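Local coordinates for protein glycerol dehydrogenase (Bacillus coagulans, PDB 6CSJ) that probably oxidises glycerol to dihydroxyacetone with NAD+ and, in this double mutant, has acquired D-lactate dehydrogenase activity, at residues Ile34-Asp37 with Asp38-Gly42; Gly66-Lys70 with Pro71-Arg75; Gly42-Gly45 with Lys46-Glu50. The protein carries 2 engineered substitutions. All coordinates share one frame; numbering follows the deposited sequence.

Contact 1 (Ile34-Asp37 with Asp38-Gly42); sequences IIAD and DFVTG
At Ala36 and Asp37 the chain turns from the strand at 34-36 into helix 38-42, the short axes at 118° and 8.0 Å at their closest; the CA atoms of Ala36 and Thr41 are 5.7 Å apart. The N-cap, Asp37, has CG folded between the backbone N and the carbonyl carbon (chi1 69°), which brings Asp37 OD1 over the first turn to accept from Val40 N at 2.8 Å in a nearly straight bond (168°). Asp37 OD1 also lies 3.3 Å from Val40 CG2, the two side chains crossing at about a right angle. Asp37 O takes two donors from Thr41: the backbone N at 2.9 Å, close to the C=O direction, and OG1 at 2.7 Å from above the carbonyl plane. Ala36 CB points at the helix, 3.6 Å from Thr41 OG1 and 4.2 Å from Val40 CG1. Without the Asp37 carboxylate, as with an alanine here, Val40 N is likely to lose its capping acceptor. This is a strand-to-helix turn at the carboxyl edge of the parallel sheet, where dinucleotide-binding folds commonly hold their cofactor. Strand 32-36 is hydrogen-bonded between strands 59-63 and 87-92, and Val40 packs on Ile91 and Thr116.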
# COMPACT_ATOMS: atom_id res chain seq x y z
N ILE A 34 5.85 -4.79 21.26
CA ILE A 34 6.29 -5.10 19.91
C ILE A 34 5.52 -6.30 19.35
O ILE A 34 5.76 -7.44 19.76
CB ILE A 34 7.83 -5.31 19.88
CG1 ILE A 34 8.54 -4.04 20.36
CG2 ILE A 34 8.30 -5.70 18.48
CD1 ILE A 34 10.04 -4.13 20.48
N ILE A 35 4.61 -6.03 18.42
CA ILE A 35 3.71 -7.04 17.86
C ILE A 35 4.32 -7.62 16.58
O ILE A 35 4.74 -6.87 15.70
CB ILE A 35 2.33 -6.42 17.54
CG1 ILE A 35 1.71 -5.80 18.79
CG2 ILE A 35 1.37 -7.46 16.97
CD1 ILE A 35 0.55 -4.86 18.50
N ALA A 36 4.35 -8.94 16.49
CA ALA A 36 4.82 -9.65 15.30
C ALA A 36 4.27 -11.08 15.27
O ALA A 36 4.10 -11.70 16.32
CB ALA A 36 6.34 -9.68 15.28
N ASP A 37 3.99 -11.59 14.07
CA ASP A 37 3.52 -12.97 13.93
C ASP A 37 4.65 -14.00 14.13
O ASP A 37 5.80 -13.62 14.35
CB ASP A 37 2.75 -13.18 12.60
CG ASP A 37 3.64 -13.11 11.36
OD1 ASP A 37 4.88 -13.18 11.45
OD2 ASP A 37 3.07 -13.04 10.27
N ASP A 38 4.30 -15.28 14.05
CA ASP A 38 5.26 -16.37 14.22
C ASP A 38 6.48 -16.25 13.29
O ASP A 38 7.62 -16.22 13.75
CB ASP A 38 4.57 -17.73 14.02
CG ASP A 38 5.44 -18.90 14.45
OD1 ASP A 38 5.79 -18.95 15.65
OD2 ASP A 38 5.77 -19.74 13.59
N PHE A 39 6.22 -16.17 12.00
CA PHE A 39 7.28 -16.09 10.99
C PHE A 39 8.22 -14.89 11.20
O PHE A 39 9.44 -15.05 11.18
CB PHE A 39 6.69 -16.06 9.58
CG PHE A 39 7.72 -15.98 8.50
CD1 PHE A 39 8.38 -17.13 8.07
CD2 PHE A 39 8.05 -14.75 7.91
CE1 PHE A 39 9.34 -17.06 7.07
CE2 PHE A 39 9.02 -14.68 6.91
CZ PHE A 39 9.67 -15.84 6.49
N VAL A 40 7.65 -13.71 11.40
CA VAL A 40 8.44 -12.47 11.55
C VAL A 40 9.20 -12.46 12.87
O VAL A 40 10.32 -11.94 12.92
CB VAL A 40 7.59 -11.19 11.37
CG1 VAL A 40 8.42 -9.93 11.64
CG2 VAL A 40 7.00 -11.12 9.96
N THR A 41 8.62 -13.02 13.93
CA THR A 41 9.33 -13.17 15.21
C THR A 41 10.61 -14.01 15.05
O THR A 41 11.66 -13.62 15.56
CB THR A 41 8.41 -13.78 16.31
OG1 THR A 41 7.28 -12.92 16.52
CG2 THR A 41 9.15 -13.96 17.64
N GLY A 42 10.52 -15.11 14.31
CA GLY A 42 11.70 -15.91 13.97
C GLY A 42 12.68 -15.16 13.06
O GLY A 42 13.89 -15.29 13.22

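Contact 2 (Gly66-Lys70 with Pro71-Arg75); sequences GECSK and PEIER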
# COMPACT_ATOMS: atom_id res chain seq x y z
N GLY A 66 -2.22 -13.32 13.54
CA GLY A 66 -2.16 -13.27 12.07
C GLY A 66 -3.31 -12.53 11.41
O GLY A 66 -3.22 -12.19 10.23
N GLU A 67 -4.38 -12.29 12.17
CA GLU A 67 -5.56 -11.58 11.66
C GLU A 67 -5.79 -10.28 12.40
O GLU A 67 -5.78 -10.26 13.63
CB GLU A 67 -6.81 -12.46 11.77
CG GLU A 67 -8.02 -11.91 11.03
CD GLU A 67 -7.75 -11.77 9.54
OE1 GLU A 67 -7.89 -12.78 8.83
OE2 GLU A 67 -7.40 -10.66 9.10
N CYS A 68 -6.01 -9.20 11.64
CA CYS A 68 -6.36 -7.90 12.22
C CYS A 68 -7.86 -7.91 12.44
O CYS A 68 -8.63 -7.47 11.58
CB CYS A 68 -5.94 -6.74 11.32
SG CYS A 68 -6.31 -5.10 11.99
N SER A 69 -8.26 -8.43 13.59
CA SER A 69 -9.66 -8.51 14.00
C SER A 69 -9.87 -7.75 15.30
O SER A 69 -8.90 -7.44 16.00
CB SER A 69 -10.07 -9.97 14.17
OG SER A 69 -9.37 -10.55 15.25
N LYS A 70 -11.13 -7.47 15.63
CA LYS A 70 -11.47 -6.79 16.89
C LYS A 70 -11.09 -7.60 18.15
O LYS A 70 -10.56 -7.02 19.10
CB LYS A 70 -12.95 -6.40 16.92
CG LYS A 70 -13.33 -5.35 15.89
CD LYS A 70 -12.86 -3.96 16.32
CE LYS A 70 -13.34 -2.92 15.33
NZ LYS A 70 -13.56 -1.57 15.91
N PRO A 71 -11.36 -8.93 18.16
CA PRO A 71 -10.91 -9.74 19.31
C PRO A 71 -9.39 -9.72 19.52
O PRO A 71 -8.93 -9.54 20.65
CB PRO A 71 -11.39 -11.15 18.95
CG PRO A 71 -12.59 -10.91 18.09
CD PRO A 71 -12.26 -9.69 17.28
N GLU A 72 -8.64 -9.89 18.44
CA GLU A 72 -7.17 -9.86 18.51
C GLU A 72 -6.65 -8.46 18.89
O GLU A 72 -5.71 -8.36 19.67
CB GLU A 72 -6.57 -10.38 17.19
CG GLU A 72 -5.04 -10.44 17.13
CD GLU A 72 -4.38 -11.44 18.07
OE1 GLU A 72 -5.08 -12.19 18.77
OE2 GLU A 72 -3.13 -11.49 18.10
N ILE A 73 -7.29 -7.40 18.40
CA ILE A 73 -6.94 -6.03 18.82
C ILE A 73 -7.22 -5.81 20.31
O ILE A 73 -6.39 -5.21 21.00
CB ILE A 73 -7.67 -4.96 17.96
CG1 ILE A 73 -7.13 -4.97 16.52
CG2 ILE A 73 -7.52 -3.55 18.55
CD1 ILE A 73 -8.07 -4.36 15.50
N GLU A 74 -8.37 -6.27 20.79
CA GLU A 74 -8.71 -6.14 22.21
C GLU A 74 -7.74 -6.94 23.11
O GLU A 74 -7.29 -6.41 24.13
CB GLU A 74 -10.17 -6.58 22.49
CG GLU A 74 -10.68 -6.21 23.90
CD GLU A 74 -11.79 -7.15 24.42
OE1 GLU A 74 -12.68 -7.45 23.61
OE2 GLU A 74 -11.77 -7.58 25.61
N ARG A 75 -7.43 -8.17 22.72
CA ARG A 75 -6.48 -9.02 23.45
C ARG A 75 -5.13 -8.31 23.63
O ARG A 75 -4.58 -8.25 24.73
CB ARG A 75 -6.31 -10.37 22.74
CG ARG A 75 -5.44 -11.40 23.47
CD ARG A 75 -5.30 -12.69 22.66
NE ARG A 75 -4.34 -12.58 21.55
CZ ARG A 75 -3.00 -12.61 21.68
NH1 ARG A 75 -2.42 -12.75 22.88
NH2 ARG A 75 -2.23 -12.50 20.60
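Ser69 and Lys70 turn the loop after strand 59-63 into helix 70-82: Ile73 N bonds to Ser69 O and Glu74 N to Lys70 O, both at 2.9 Å, while Cys68 is the centre of an inverse gamma turn just before. Ser69 is the N-cap. With its hydroxyl set between the backbone N and the carbonyl carbon (chi1 66°), Ser69 OG accepts a weak bond from Glu72 N at 3.3 Å and also lies against Glu72 CB. Pro71, which has no N-H to offer, occupies the first turn, where helix amides lack a carbonyl of an earlier turn to bind. Ser69 and Glu72 have the spacing of a capping box, but just the serine half is made. Glu72, its chain bent at chi2 (66°), turns its carboxylate instead to Arg75, which grips it side-on in a salt bridge. Arg75 NE meets Glu72 OE1 at 2.9 Å in the guanidinium plane but from above the carboxylate plane, and Arg75 NH2 meets Glu72 OE2 at 2.8 Å on its syn side. The pair is tied back to the loop and strand by Gly65 N on Glu72 OE2 and by Leu63 O on Arg75 NH2. On the buried side Ile73 CD1 sits 4.0 Å from Cys68 SG, and both side chains pack against helix 94-106 and Ile130. Lys70 sends NZ away to Tyr106 and Glu139, as Glu67 sends OE2 to Lys95.

Contact 3 (Gly42-Gly45 with Lys46-Glu50); sequences GLVG and KTVEE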
# COMPACT_ATOMS: atom_id res chain seq x y z
N GLY A 42 10.52 -15.11 14.31
CA GLY A 42 11.70 -15.91 13.97
C GLY A 42 12.68 -15.16 13.06
O GLY A 42 13.89 -15.29 13.22
N LEU A 43 12.15 -14.38 12.12
CA LEU A 43 12.97 -13.63 11.17
C LEU A 43 13.81 -12.53 11.81
O LEU A 43 15.01 -12.46 11.57
CB LEU A 43 12.11 -13.03 10.05
CG LEU A 43 12.85 -12.38 8.87
CD1 LEU A 43 13.62 -13.41 8.06
CD2 LEU A 43 11.86 -11.63 7.98
N VAL A 44 13.18 -11.68 12.62
CA VAL A 44 13.83 -10.46 13.18
C VAL A 44 13.95 -10.43 14.71
O VAL A 44 14.46 -9.44 15.27
CB VAL A 44 13.09 -9.17 12.72
CG1 VAL A 44 12.88 -9.18 11.21
CG2 VAL A 44 11.76 -8.99 13.47
N GLY A 45 13.49 -11.49 15.39
CA GLY A 45 13.43 -11.51 16.85
C GLY A 45 14.78 -11.28 17.50
O GLY A 45 14.86 -10.53 18.47
N LYS A 46 15.82 -11.91 16.96
CA LYS A 46 17.18 -11.77 17.48
C LYS A 46 17.69 -10.34 17.34
O LYS A 46 18.30 -9.81 18.27
CB LYS A 46 18.15 -12.75 16.81
CG LYS A 46 19.35 -13.12 17.69
CD LYS A 46 20.04 -14.41 17.24
CE LYS A 46 21.03 -14.90 18.29
NZ LYS A 46 22.25 -14.04 18.36
N THR A 47 17.45 -9.72 16.19
CA THR A 47 17.87 -8.33 15.93
C THR A 47 17.22 -7.35 16.90
O THR A 47 17.88 -6.46 17.43
CB THR A 47 17.54 -7.89 14.49
OG1 THR A 47 18.10 -8.82 13.56
CG2 THR A 47 18.07 -6.49 14.19
N VAL A 48 15.92 -7.54 17.13
CA VAL A 48 15.15 -6.68 18.04
C VAL A 48 15.66 -6.84 19.48
O VAL A 48 15.99 -5.85 20.14
CB VAL A 48 13.64 -6.97 17.93
CG1 VAL A 48 12.85 -6.26 19.03
CG2 VAL A 48 13.12 -6.57 16.56
N GLU A 49 15.74 -8.08 19.94
CA GLU A 49 16.31 -8.42 21.25
C GLU A 49 17.70 -7.79 21.46
O GLU A 49 17.95 -7.16 22.49
CB GLU A 49 16.36 -9.96 21.43
CG GLU A 49 14.99 -10.60 21.70
CD GLU A 49 15.01 -12.13 21.75
OE1 GLU A 49 16.10 -12.75 21.86
OE2 GLU A 49 13.91 -12.71 21.63
N GLU A 50 18.58 -7.95 20.47
CA GLU A 50 19.94 -7.36 20.53
C GLU A 50 19.95 -5.83 20.54
O GLU A 50 20.85 -5.24 21.07
CB GLU A 50 20.84 -7.92 19.42
CG GLU A 50 21.26 -9.37 19.70
CD GLU A 50 22.18 -9.97 18.66
OE1 GLU A 50 21.98 -9.73 17.46
OE2 GLU A 50 23.14 -10.66 19.07
O HOH W 1 16.98 -11.77 13.93
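Val44 and Gly45 hand the helix on to Val48 and Glu49 through two backbone hydrogen bonds of 3.0 Å: Val48 N to Val44 O, nearly in line with the carbonyl, and Glu49 N to Gly45 O, tilted from the carbonyl plane. Glu50 N continues the pattern onto Lys46 O. The turn before is broken, since neither Lys46 N nor Thr47 N bonds to it, and the helix is kinked there; Val44, with a psi of only 1°, departs from regular helical angles. A water fills the gap at one of the missing bonds, donating to Leu43 O at 3.2 Å and accepting from Thr47 N at 3.1 Å, standing in for the direct link between those two residues. The kinked helix is the crossover of the right-handed beta-alpha-beta unit formed with strands 32-36 and 59-63. The apolar contact lies on its inner side: Val44 CG2 and Val48 CG2 approach at 4.2 Å, the two side chains set obliquely, and both rest on Ile91 of the neighbouring strand 87-92. Val48 CG2 is placed beside its own backbone N and also touches Val44 O at 3.4 Å. Of the charged side chains, Lys46 NZ makes a long salt bridge of 3.6 Å to Glu50 OE2, one turn on along an exposed flank. Glu49 CG, anti to its carbonyl carbon (chi1 -74°), lies 3.2 Å from Gly45 O, laying the aliphatic part of the chain alongside that carbonyl, and the Glu49 side chain touches Tyr59 of strand 59-63. Thr47 packs on Leu18 and Ser19.

Along the chain, contact 1 comes first, at the turn from strand 32-36 into helix 38-51. Contact 3 begins on Gly42, where contact 1 ends, and carries the same helix past its kink; the two also touch through space, Ile34 CD1 lying 3.8 Å from Val48 CG1, so the helix packs back on the strand it left. The chain then returns through strand 59-63 to contact 2, the start of helix 70-82. Each contact is made within one continuous stretch, so none encloses a long loop, and they follow in series without crossing. The centres of contacts 1 and 2 are about 15 Å apart, at successive strand-to-helix connections of one parallel sheet; those of contacts 2 and 3 are about 23 Å apart.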